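Local structure of putative methyltransferase from antibiotic biosynthesis pathway (Anabaena variabilis ATCC 29413, 3EGE) at residues Arg16-Ile22 with Asp183-Phe188; Leu135-Ile139 with Ile248-Arg253. The protein is a putative methyltransferase, probably transferring methyl groups from S-adenosylmethionine in an antibiotic biosynthesis pathway. One frame throughout, in Å; residues are numbered along the deposited sequence.

In the fold
From the N terminus, the chain runs through 16-22 into helix 20-30. It then builds the parallel strands of the Rossmann-like methyltransferase fold. After strand 126-131 it passes 135-139, two helices and strand 172-181, and reaches 183-188. There contact 1 closes a loop of 160 intervening residues. Further helices follow before 248-253 returns to 135-139 and closes contact 2 over 108 residues. The two closures cross, because their segments alternate. Contact 1 ties the N-terminal entry to the loop after strand 172-181. Contact 2 ties the loop after 126-131 to the connection between strands 247-248 and 252-258. Their centres lie about 17 Å apart, and they touch where Phe188 CD1 packs 3.3 Å from Tyr252 OH.

Contact 1. Residues Arg16-Ile22 with Asp183-Phe188; sequences RVPDIRI and DLSDLF
Arg16, Ser185 and Asp186 have the most surface covered in this contact of two largely irregular segments. A single beta bridge pairs Arg16 with Asp186, with their CA atoms 4.3 Å apart. The Arg16 side chain, with chi1, chi2 and chi3 all m, folds back to form a salt bridge from NE to Asp186 OD1 at 2.9 Å. A water accepts from Arg16 NH2 at 3.0 Å and donates to Asp186 OD2 at 2.6 Å. Asp186 OD2 is also hydrogen-bonded to Tyr48 OH. Phe188 CB lies over one face of the Arg16 guanidinium, 3.5 Å from NH2. Ser185, in the p rotamer, gives its OG proton to Val17 O at 2.8 Å. Asp19 is the N-cap of helix 20-30: its OD1 accepts from Arg21 N at 3.0 Å, while its OD2 accepts from Ser185 N at 2.9 Å. The cap thus ties helix 20-30 to the loop after strand 172-181. Arg21 NE lies 3.0 Å from Asp19 OD1 in a salt bridge, and Arg21 NH1 reaches Asp183 OD1 at 3.0 Å, which completes a three-residue network. Ile22 CD1 meets the edge of the Phe188 ring at CE2, 3.9 Å away. Pro18 touches a glycine-rich, Rossmann-type turn, consistent with a place near the expected cofactor region. Tyr48 of helix 47-53 touches Pro18 and Ile22; Phe178 and Leu180 of strand 172-181 touch Ile22 and Phe188.

Contact 2. Residues Leu135-Ile139 with Ile248-Arg253; sequences LAQRI and IDIGYR
This is mainly a loop-to-loop contact, at the connection from the outermost strand 247-248 to the interior strand 252-258. Ile248 and Arg253, in those strands, also touch residues 135-139, which follow strand 126-131. It is structural packing, with an Asx turn shaping the connection. Ala136 and Ile250 are nearest, with CA atoms 4.2 Å apart. Gln137 N donates to Asp249 O at 3.2 Å. In return, chi1 p and chi2 t place Gln137 OE1 to accept from Asp249 N at 3.2 Å. In the Asx turn, Asp249 OD1 accepts from Gly251 N at 2.8 Å. The positive phi of Gly251 (78°) favours glycine. Asp249 OD1 also makes a salt bridge to Arg253 NH1 at 3.0 Å. Leu135 CB packs 3.6 Å from Arg253 NH2. Ile139 CD1 meets Ile248 CD1 at 3.6 Å and Ile250 CG1 at 3.8 Å. Backbone hydrogen bonds join Gly251 to Asp132 and Arg253 to Thr130, Ile250 and Tyr252 touch strand 172-181, and Leu158 of helix 158-169 covers Leu135 and Arg253.

Contact 1. Residues Arg16-Ile22 with Asp183-Phe188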
ATOM      1  N   ARG A  16      10.232  -4.079  -3.885  1.00 80.93           N
ATOM      2  CA  ARG A  16       9.335  -3.265  -3.027  1.00 79.78           C
ATOM      3  C   ARG A  16      10.169  -2.461  -2.031  1.00 77.16           C
ATOM      4  O   ARG A  16      10.001  -2.539  -0.814  1.00 77.96           O
ATOM      5  CB  ARG A  16       8.332  -4.172  -2.306  1.00 78.91           C
ATOM      6  CG  ARG A  16       7.487  -5.048  -3.223  1.00 78.86           C
ATOM      7  CD  ARG A  16       6.569  -4.227  -4.098  1.00 80.88           C
ATOM      8  NE  ARG A  16       5.571  -3.496  -3.323  1.00 79.14           N
ATOM      9  CZ  ARG A  16       4.467  -4.030  -2.795  1.00 79.91           C
ATOM     10  NH1 ARG A  16       4.154  -5.300  -2.964  1.00 77.06           N
ATOM     11  NH2 ARG A  16       3.632  -3.264  -2.109  1.00 80.49           N
ATOM     12  N   VAL A  17      11.062  -1.656  -2.585  1.00 74.66           N
ATOM     13  CA  VAL A  17      12.000  -0.843  -1.814  1.00 72.10           C
ATOM     14  C   VAL A  17      11.191   0.410  -1.418  1.00 70.75           C
ATOM     15  O   VAL A  17      10.685   1.110  -2.308  1.00 70.89           O
ATOM     16  CB  VAL A  17      13.235  -0.498  -2.697  1.00 73.24           C
ATOM     17  CG1 VAL A  17      14.245   0.353  -1.925  1.00 69.84           C
ATOM     18  CG2 VAL A  17      13.876  -1.825  -3.301  1.00 70.56           C
ATOM     19  N   PRO A  18      11.013   0.678  -0.100  1.00 69.22           N
ATOM     20  CA  PRO A  18      10.161   1.827   0.295  1.00 68.88           C
ATOM     21  C   PRO A  18      10.631   3.141  -0.325  1.00 67.65           C
ATOM     22  O   PRO A  18      11.829   3.401  -0.364  1.00 68.06           O
ATOM     23  CB  PRO A  18      10.259   1.849   1.836  1.00 69.62           C
ATOM     24  CG  PRO A  18      10.686   0.489   2.225  1.00 66.80           C
ATOM     25  CD  PRO A  18      11.556  -0.019   1.087  1.00 69.00           C
ATOM     26  N   ASP A  19       9.690   3.917  -0.855  1.00 67.17           N
ATOM     27  CA  ASP A  19       9.998   5.161  -1.542  1.00 66.66           C
ATOM     28  C   ASP A  19       9.892   6.304  -0.555  1.00 66.17           C
ATOM     29  O   ASP A  19       8.911   6.375   0.193  1.00 65.76           O
ATOM     30  CB  ASP A  19       9.059   5.353  -2.726  1.00 67.30           C
ATOM     31  CG  ASP A  19       9.529   6.446  -3.649  1.00 69.01           C
ATOM     32  OD1 ASP A  19       9.361   7.627  -3.299  1.00 67.39           O
ATOM     33  OD2 ASP A  19      10.070   6.097  -4.721  1.00 70.04           O
ATOM     34  N   ILE A  20      10.893   7.198  -0.583  1.00 66.13           N
ATOM     35  CA  ILE A  20      11.011   8.329   0.358  1.00 66.41           C
ATOM     36  C   ILE A  20       9.834   9.319   0.282  1.00 66.40           C
ATOM     37  O   ILE A  20       9.532  10.000   1.263  1.00 66.67           O
ATOM     38  CB  ILE A  20      12.371   9.089   0.187  1.00 66.07           C
ATOM     39  CG1 ILE A  20      12.711   9.918   1.449  1.00 70.08           C
ATOM     40  CG2 ILE A  20      12.383   9.949  -1.102  1.00 61.63           C
ATOM     41  CD1 ILE A  20      14.060  10.731   1.346  1.00 69.04           C
ATOM     42  N   ARG A  21       9.193   9.407  -0.885  1.00 66.59           N
ATOM     43  CA  ARG A  21       8.010  10.264  -1.065  1.00 66.83           C
ATOM     44  C   ARG A  21       6.791   9.720  -0.337  1.00 66.34           C
ATOM     45  O   ARG A  21       5.989  10.493   0.188  1.00 65.75           O
ATOM     46  CB  ARG A  21       7.731  10.493  -2.538  1.00 66.89           C
ATOM     47  CG  ARG A  21       8.788  11.375  -3.141  1.00 65.39           C
ATOM     48  CD  ARG A  21       8.805  11.312  -4.603  1.00 61.78           C
ATOM     49  NE  ARG A  21       9.206   9.992  -5.104  1.00 62.75           N
ATOM     50  CZ  ARG A  21       9.445   9.724  -6.384  1.00 60.13           C
ATOM     51  NH1 ARG A  21       9.424  10.690  -7.296  1.00 65.45           N
ATOM     52  NH2 ARG A  21       9.777   8.499  -6.747  1.00 59.37           N
ATOM     53  N   ILE A  22       6.668   8.393  -0.297  1.00 67.14           N
ATOM     54  CA  ILE A  22       5.612   7.750   0.472  1.00 67.20           C
ATOM     55  C   ILE A  22       5.917   7.948   1.974  1.00 67.28           C
ATOM     56  O   ILE A  22       5.027   8.356   2.722  1.00 67.84           O
ATOM     57  CB  ILE A  22       5.422   6.280   0.093  1.00 67.39           C
ATOM     58  CG1 ILE A  22       5.009   6.188  -1.389  1.00 68.77           C
ATOM     59  CG2 ILE A  22       4.356   5.645   0.991  1.00 65.56           C
ATOM     60  CD1 ILE A  22       4.728   4.785  -1.887  1.00 67.51           C
ATOM     61  N   ASP A 183       8.761   7.380 -11.276  1.00 65.91           N
ATOM     62  CA  ASP A 183      10.004   6.695 -10.849  1.00 65.56           C
ATOM     63  C   ASP A 183      10.002   6.166  -9.406  1.00 67.03           C
ATOM     64  O   ASP A 183      11.032   6.203  -8.709  1.00 66.51           O
ATOM     65  CB  ASP A 183      11.227   7.594 -11.134  1.00 64.67           C
ATOM     66  CG  ASP A 183      11.118   8.974 -10.515  1.00 67.36           C
ATOM     67  OD1 ASP A 183      10.066   9.256  -9.910  1.00 63.55           O
ATOM     68  OD2 ASP A 183      12.065   9.794 -10.667  1.00 66.92           O
ATOM     69  N   LEU A 184       8.855   5.635  -8.971  1.00 68.45           N
ATOM     70  CA  LEU A 184       8.740   5.021  -7.636  1.00 69.06           C
ATOM     71  C   LEU A 184       9.654   3.791  -7.504  1.00 68.05           C
ATOM     72  O   LEU A 184       9.719   2.945  -8.404  1.00 67.61           O
ATOM     73  CB  LEU A 184       7.305   4.577  -7.310  1.00 69.49           C
ATOM     74  CG  LEU A 184       6.261   5.613  -6.947  1.00 73.51           C
ATOM     75  CD1 LEU A 184       4.879   4.960  -6.952  1.00 76.13           C
ATOM     76  CD2 LEU A 184       6.562   6.248  -5.571  1.00 71.03           C
ATOM     77  N   SER A 185      10.356   3.728  -6.376  1.00 67.56           N
ATOM     78  CA  SER A 185      11.240   2.602  -6.034  1.00 67.34           C
ATOM     79  C   SER A 185      10.430   1.367  -5.595  1.00 67.13           C
ATOM     80  O   SER A 185      10.887   0.239  -5.720  1.00 66.24           O
ATOM     81  CB  SER A 185      12.200   3.020  -4.909  1.00 65.69           C
ATOM     82  OG  SER A 185      11.485   3.338  -3.725  1.00 64.93           O
ATOM     83  N   ASP A 186       9.232   1.623  -5.076  1.00 68.60           N
ATOM     84  CA  ASP A 186       8.330   0.622  -4.534  1.00 69.96           C
ATOM     85  C   ASP A 186       7.453   0.119  -5.679  1.00 69.99           C
ATOM     86  O   ASP A 186       6.472   0.769  -6.064  1.00 69.77           O
ATOM     87  CB  ASP A 186       7.516   1.283  -3.405  1.00 70.93           C
ATOM     88  CG  ASP A 186       6.766   0.295  -2.536  1.00 70.52           C
ATOM     89  OD1 ASP A 186       6.780  -0.926  -2.754  1.00 70.29           O
ATOM     90  OD2 ASP A 186       6.135   0.785  -1.596  1.00 69.22           O
ATOM     91  N   LEU A 187       7.798  -1.061  -6.203  1.00 69.37           N
ATOM     92  CA  LEU A 187       7.140  -1.618  -7.375  1.00 67.98           C
ATOM     93  C   LEU A 187       5.924  -2.448  -7.034  1.00 68.53           C
ATOM     94  O   LEU A 187       5.881  -3.655  -7.267  1.00 68.28           O
ATOM     95  CB  LEU A 187       8.140  -2.387  -8.270  1.00 68.26           C
ATOM     96  CG  LEU A 187       9.372  -1.595  -8.780  1.00 68.30           C
ATOM     97  CD1 LEU A 187      10.251  -2.476  -9.735  1.00 65.00           C
ATOM     98  CD2 LEU A 187       8.967  -0.277  -9.456  1.00 65.14           C
ATOM     99  N   PHE A 188       4.928  -1.759  -6.474  1.00 68.92           N
ATOM    100  CA  PHE A 188       3.604  -2.322  -6.278  1.00 69.49           C
ATOM    101  C   PHE A 188       2.876  -2.307  -7.655  1.00 69.97           C
ATOM    102  O   PHE A 188       3.373  -1.737  -8.637  1.00 69.71           O
ATOM    103  CB  PHE A 188       2.808  -1.669  -5.140  1.00 70.16           C
ATOM    104  CG  PHE A 188       2.740  -0.182  -5.178  1.00 70.40           C
ATOM    105  CD1 PHE A 188       1.797   0.467  -5.967  1.00 71.09           C
ATOM    106  CD2 PHE A 188       3.588   0.585  -4.364  1.00 72.22           C
ATOM    107  CE1 PHE A 188       1.711   1.893  -5.976  1.00 70.50           C
ATOM    108  CE2 PHE A 188       3.513   1.998  -4.357  1.00 72.43           C
ATOM    109  CZ  PHE A 188       2.571   2.647  -5.165  1.00 70.92           C
TER
HETATM  110  O   HOH W   1       4.616  -0.974  -0.494  1.00 66.85           O

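Contact 2. Residues Leu135-Ile139 with Ile248-Arg253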
ATOM      1  N   LEU A 135     -11.925   5.049  -8.789  1.00 65.65           N
ATOM      2  CA  LEU A 135     -11.498   6.461  -8.894  1.00 65.82           C
ATOM      3  C   LEU A 135     -10.293   6.667  -9.813  1.00 66.90           C
ATOM      4  O   LEU A 135      -9.926   7.820 -10.085  1.00 66.70           O
ATOM      5  CB  LEU A 135     -11.139   6.998  -7.512  1.00 66.54           C
ATOM      6  CG  LEU A 135     -12.232   6.952  -6.441  1.00 64.95           C
ATOM      7  CD1 LEU A 135     -11.634   7.348  -5.090  1.00 56.45           C
ATOM      8  CD2 LEU A 135     -13.374   7.840  -6.867  1.00 56.36           C
ATOM      9  N   ALA A 136      -9.690   5.568 -10.287  1.00 66.19           N
ATOM     10  CA  ALA A 136      -8.550   5.632 -11.173  1.00 66.11           C
ATOM     11  C   ALA A 136      -8.942   6.076 -12.607  1.00 68.44           C
ATOM     12  O   ALA A 136     -10.092   5.903 -13.082  1.00 68.21           O
ATOM     13  CB  ALA A 136      -7.819   4.275 -11.207  1.00 63.38           C
ATOM     14  N   GLN A 137      -7.968   6.689 -13.265  1.00 69.83           N
ATOM     15  CA  GLN A 137      -8.088   7.041 -14.649  1.00 72.15           C
ATOM     16  C   GLN A 137      -7.678   5.794 -15.465  1.00 71.82           C
ATOM     17  O   GLN A 137      -7.088   4.851 -14.922  1.00 71.69           O
ATOM     18  CB  GLN A 137      -7.278   8.301 -14.966  1.00 73.03           C
ATOM     19  CG  GLN A 137      -5.769   8.206 -14.967  1.00 74.63           C
ATOM     20  CD  GLN A 137      -5.148   9.611 -15.037  1.00 75.29           C
ATOM     21  OE1 GLN A 137      -4.922  10.257 -14.007  1.00 83.00           O
ATOM     22  NE2 GLN A 137      -4.933  10.109 -16.256  1.00 81.94           N
ATOM     23  N   ARG A 138      -8.085   5.771 -16.732  1.00 71.45           N
ATOM     24  CA  ARG A 138      -7.782   4.679 -17.678  1.00 71.89           C
ATOM     25  C   ARG A 138      -6.262   4.379 -17.701  1.00 71.66           C
ATOM     26  O   ARG A 138      -5.483   5.278 -17.942  1.00 72.42           O
ATOM     27  CB  ARG A 138      -8.270   5.099 -19.067  1.00 70.65           C
ATOM     28  CG  ARG A 138      -7.960   4.156 -20.218  1.00 72.62           C
ATOM     29  CD  ARG A 138      -8.954   3.037 -20.383  1.00 73.70           C
ATOM     30  NE  ARG A 138      -8.396   1.986 -21.231  1.00 73.19           N
ATOM     31  CZ  ARG A 138      -8.204   2.076 -22.549  1.00 69.37           C
ATOM     32  NH1 ARG A 138      -8.551   3.139 -23.264  1.00 72.87           N
ATOM     33  NH2 ARG A 138      -7.667   1.049 -23.173  1.00 73.90           N
ATOM     34  N   ILE A 139      -5.868   3.144 -17.418  1.00 72.25           N
ATOM     35  CA  ILE A 139      -4.449   2.718 -17.428  1.00 72.42           C
ATOM     36  C   ILE A 139      -4.318   1.566 -18.418  1.00 69.02           C
ATOM     37  O   ILE A 139      -5.106   0.622 -18.376  1.00 67.89           O
ATOM     38  CB  ILE A 139      -3.935   2.164 -16.018  1.00 74.75           C
ATOM     39  CG1 ILE A 139      -4.385   3.043 -14.851  1.00 82.70           C
ATOM     40  CG2 ILE A 139      -2.409   2.048 -15.976  1.00 74.73           C
ATOM     41  CD1 ILE A 139      -3.976   4.527 -15.015  1.00 90.33           C
ATOM     42  N   ILE A 248       0.454  10.284 -12.293  1.00 74.94           N
ATOM     43  CA  ILE A 248      -0.873   9.790 -12.680  1.00 75.22           C
ATOM     44  C   ILE A 248      -1.697   9.334 -11.465  1.00 73.79           C
ATOM     45  O   ILE A 248      -1.135   8.885 -10.468  1.00 73.45           O
ATOM     46  CB  ILE A 248      -0.728   8.605 -13.696  1.00 74.98           C
ATOM     47  CG1 ILE A 248      -2.010   8.418 -14.508  1.00 77.35           C
ATOM     48  CG2 ILE A 248      -0.298   7.308 -13.000  1.00 71.72           C
ATOM     49  CD1 ILE A 248      -1.881   7.404 -15.648  1.00 76.25           C
ATOM     50  N   ASP A 249      -3.022   9.451 -11.571  1.00 72.54           N
ATOM     51  CA  ASP A 249      -3.923   9.012 -10.525  1.00 72.10           C
ATOM     52  C   ASP A 249      -4.447   7.624 -10.852  1.00 71.40           C
ATOM     53  O   ASP A 249      -5.246   7.472 -11.756  1.00 70.94           O
ATOM     54  CB  ASP A 249      -5.111   9.971 -10.323  1.00 71.50           C
ATOM     55  CG  ASP A 249      -5.951   9.615  -9.074  1.00 71.48           C
ATOM     56  OD1 ASP A 249      -5.636   8.663  -8.334  1.00 70.74           O
ATOM     57  OD2 ASP A 249      -6.934  10.294  -8.820  1.00 72.34           O
ATOM     58  N   ILE A 250      -4.029   6.638 -10.065  1.00 72.13           N
ATOM     59  CA  ILE A 250      -4.486   5.250 -10.209  1.00 72.47           C
ATOM     60  C   ILE A 250      -5.345   4.851  -8.989  1.00 69.72           C
ATOM     61  O   ILE A 250      -5.470   3.669  -8.657  1.00 68.80           O
ATOM     62  CB  ILE A 250      -3.300   4.294 -10.480  1.00 73.09           C
ATOM     63  CG1 ILE A 250      -2.366   4.900 -11.553  1.00 76.52           C
ATOM     64  CG2 ILE A 250      -3.795   2.904 -10.998  1.00 73.15           C
ATOM     65  CD1 ILE A 250      -1.114   4.073 -11.817  1.00 77.44           C
ATOM     66  N   GLY A 251      -6.002   5.850  -8.386  1.00 68.29           N
ATOM     67  CA  GLY A 251      -6.899   5.644  -7.271  1.00 69.03           C
ATOM     68  C   GLY A 251      -6.280   5.433  -5.899  1.00 69.11           C
ATOM     69  O   GLY A 251      -6.999   5.048  -4.988  1.00 67.84           O
ATOM     70  N   TYR A 252      -4.976   5.691  -5.739  1.00 69.47           N
ATOM     71  CA  TYR A 252      -4.337   5.575  -4.423  1.00 70.58           C
ATOM     72  C   TYR A 252      -4.705   6.807  -3.604  1.00 70.11           C
ATOM     73  O   TYR A 252      -4.652   7.952  -4.106  1.00 66.67           O
ATOM     74  CB  TYR A 252      -2.828   5.390  -4.516  1.00 72.51           C
ATOM     75  CG  TYR A 252      -2.441   4.067  -5.131  1.00 71.17           C
ATOM     76  CD1 TYR A 252      -2.324   3.936  -6.540  1.00 73.73           C
ATOM     77  CD2 TYR A 252      -2.220   2.949  -4.335  1.00 68.18           C
ATOM     78  CE1 TYR A 252      -1.963   2.707  -7.148  1.00 77.63           C
ATOM     79  CE2 TYR A 252      -1.842   1.689  -4.910  1.00 74.34           C
ATOM     80  CZ  TYR A 252      -1.718   1.575  -6.333  1.00 80.00           C
ATOM     81  OH  TYR A 252      -1.375   0.376  -6.956  1.00 78.68           O
ATOM     82  N   ARG A 253      -5.078   6.544  -2.346  1.00 70.40           N
ATOM     83  CA  ARG A 253      -5.591   7.557  -1.433  1.00 70.11           C
ATOM     84  C   ARG A 253      -5.103   7.368   0.008  1.00 70.29           C
ATOM     85  O   ARG A 253      -5.063   6.243   0.520  1.00 68.53           O
ATOM     86  CB  ARG A 253      -7.125   7.439  -1.377  1.00 69.52           C
ATOM     87  CG  ARG A 253      -7.884   7.719  -2.656  1.00 70.94           C
ATOM     88  CD  ARG A 253      -7.951   9.229  -2.939  1.00 67.87           C
ATOM     89  NE  ARG A 253      -8.655   9.510  -4.176  1.00 65.75           N
ATOM     90  CZ  ARG A 253      -8.178   9.349  -5.416  1.00 67.01           C
ATOM     91  NH1 ARG A 253      -6.969   8.898  -5.640  1.00 71.53           N
ATOM     92  NH2 ARG A 253      -8.938   9.638  -6.457  1.00 66.31           N
TER